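Local atomic coordinates of OBody AM1L10 (Pyrobaculum aerophilum, PDB entry 4GN3), a protein that is an engineered OB-fold binding protein (OBody), built on a nucleic-acid-binding domain and probably made to recognise another protein through its altered surface. Residues Val31-Asp36 with Ile42-Asp47. Numbering follows the deposited sequence.
Sequences VASLGD and IVKVSD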
loop_
_atom_site.group_PDB
_atom_site.type_symbol
_atom_site.label_atom_id
_atom_site.label_comp_id
_atom_site.label_asym_id
_atom_site.label_seq_id
_atom_site.Cartn_x
_atom_site.Cartn_y
_atom_site.Cartn_z
ATOM N N VAL B 31 -2.315 -6.367 16.864
ATOM C CA VAL B 31 -2.195 -5.438 15.741
ATOM C C VAL B 31 -1.223 -4.313 16.099
ATOM O O VAL B 31 -1.486 -3.506 16.998
ATOM C CB VAL B 31 -3.575 -4.879 15.335
ATOM C CG1 VAL B 31 -3.448 -3.812 14.250
ATOM C CG2 VAL B 31 -4.488 -6.006 14.874
ATOM N N ALA B 32 -0.093 -4.275 15.401
ATOM C CA ALA B 32 0.917 -3.247 15.638
ATOM C C ALA B 32 0.560 -1.956 14.901
ATOM O O ALA B 32 0.726 -0.858 15.433
ATOM C CB ALA B 32 2.289 -3.748 15.222
ATOM N N SER B 33 0.072 -2.094 13.671
ATOM C CA SER B 33 -0.382 -0.947 12.887
ATOM C C SER B 33 -1.352 -1.365 11.787
ATOM O O SER B 33 -1.459 -2.550 11.437
ATOM C CB SER B 33 0.806 -0.191 12.277
ATOM O OG SER B 33 1.483 -1.002 11.332
ATOM N N LEU B 34 -2.061 -0.377 11.263
ATOM C CA LEU B 34 -2.988 -0.563 10.160
ATOM C C LEU B 34 -2.708 0.507 9.113
ATOM O O LEU B 34 -2.429 1.659 9.452
ATOM C CB LEU B 34 -4.434 -0.444 10.648
ATOM C CG LEU B 34 -4.961 -1.487 11.643
ATOM C CD1 LEU B 34 -6.162 -0.922 12.391
ATOM C CD2 LEU B 34 -5.333 -2.779 10.935
ATOM N N GLY B 35 -2.777 0.116 7.847
ATOM C CA GLY B 35 -2.621 1.044 6.730
ATOM C C GLY B 35 -3.740 0.823 5.740
ATOM O O GLY B 35 -4.016 -0.313 5.343
ATOM N N ASP B 36 -4.414 1.900 5.361
ATOM C CA ASP B 36 -5.489 1.804 4.383
ATOM C C ASP B 36 -5.197 2.744 3.218
ATOM O O ASP B 36 -5.308 3.960 3.348
ATOM C CB ASP B 36 -6.837 2.119 5.038
ATOM C CG ASP B 36 -8.018 1.864 4.117
ATOM O OD1 ASP B 36 -7.863 1.860 2.869
ATOM O OD2 ASP B 36 -9.125 1.685 4.651
ATOM N N ILE B 42 -3.073 -2.931 4.753
ATOM C CA ILE B 42 -2.033 -3.691 5.441
ATOM C C ILE B 42 -2.270 -3.691 6.951
ATOM O O ILE B 42 -2.488 -2.639 7.557
ATOM C CB ILE B 42 -0.624 -3.138 5.125
ATOM C CG1 ILE B 42 -0.336 -3.270 3.615
ATOM C CG2 ILE B 42 0.445 -3.854 5.962
ATOM C CD1 ILE B 42 0.761 -2.373 3.087
ATOM N N VAL B 43 -2.248 -4.879 7.540
ATOM C CA VAL B 43 -2.218 -5.005 8.991
ATOM C C VAL B 43 -0.874 -5.612 9.393
ATOM O O VAL B 43 -0.445 -6.616 8.830
ATOM C CB VAL B 43 -3.437 -5.791 9.558
ATOM C CG1 VAL B 43 -3.722 -7.052 8.762
ATOM C CG2 VAL B 43 -3.255 -6.114 11.047
ATOM N N LYS B 44 -0.196 -4.977 10.341
ATOM C CA LYS B 44 1.042 -5.534 10.876
ATOM C C LYS B 44 0.774 -6.201 12.221
ATOM O O LYS B 44 0.092 -5.626 13.076
ATOM C CB LYS B 44 2.115 -4.455 11.010
ATOM C CG LYS B 44 2.695 -3.995 9.678
ATOM C CD LYS B 44 3.774 -2.939 9.863
ATOM C CE LYS B 44 4.165 -2.320 8.522
ATOM N NZ LYS B 44 5.293 -1.362 8.665
ATOM N N VAL B 45 1.295 -7.416 12.386
ATOM C CA VAL B 45 1.107 -8.199 13.612
ATOM C C VAL B 45 2.448 -8.375 14.340
ATOM O O VAL B 45 3.459 -8.703 13.721
ATOM C CB VAL B 45 0.495 -9.593 13.306
ATOM C CG1 VAL B 45 0.272 -10.387 14.588
ATOM C CG2 VAL B 45 -0.813 -9.453 12.535
ATOM N N SER B 46 2.446 -8.157 15.655
ATOM C CA SER B 46 3.619 -8.410 16.496
ATOM C C SER B 46 3.267 -9.416 17.592
ATOM O O SER B 46 2.102 -9.553 17.959
ATOM C CB SER B 46 4.111 -7.107 17.138
ATOM O OG SER B 46 4.542 -6.186 16.151
ATOM N N ASP B 47 4.274 -10.123 18.095
ATOM C CA ASP B 47 4.073 -11.038 19.215
ATOM C C ASP B 47 5.159 -10.898 20.278
ATOM O O ASP B 47 5.216 -11.690 21.215
ATOM C CB ASP B 47 3.892 -12.499 18.744
ATOM C CG ASP B 47 5.016 -12.987 17.842
ATOM O OD1 ASP B 47 6.090 -12.339 17.780
ATOM O OD2 ASP B 47 4.826 -14.049 17.201
HETATM O O HOH W 1 0.325 -1.310 8.506
#
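Val43 CG2 touches both Val31 CG1, at 3.9 Å, and Leu34 CD2, the three carbons forming a close triangle, while Leu34 CD2 comes to 3.8 Å from Val43 CB. The two valine side chains run roughly perpendicular; Leu34 instead lies alongside Val43, both heading to the same side. With chi1 at 45°, Val43 CG1 sits between the backbone N and the carbonyl carbon, leaving CG2 anti to N and turned toward Val31 and Leu34. Phe71 of helix 65-73 packs on Leu34 and Val43, and Val80 on Val31 and Val45, so this is the closely packed, inward face. Between the strands, Gly35 and Ile42 exchange two backbone hydrogen bonds, and Lys44 N donates almost straight (171°) to Ser33 O. Ala32 N reaches Lys44 O at 2.7 Å; with Ala32 and Ser33 both set against Lys44, a classic beta bulge shifts the register by one residue within the antiparallel hairpin formed by strands 24-36 and 40-46 of the OB-fold barrel. At the bulge Ala32 turns its CB toward the partner strand, 3.4 Å from Ser46 OG, a hydroxyl hydrogen-bonded to Ala52 O. Ser33 and Lys44, partly exposed, form the looser side. Ser33 OG lies beside the extended lysine chain, 3.3 Å from Lys44 CD, and shares one water with Ile42 O. Another protein's chain packs on Ile42 and Lys44, and Lys44 NZ extends from the hairpin to hydrogen-bond its backbone.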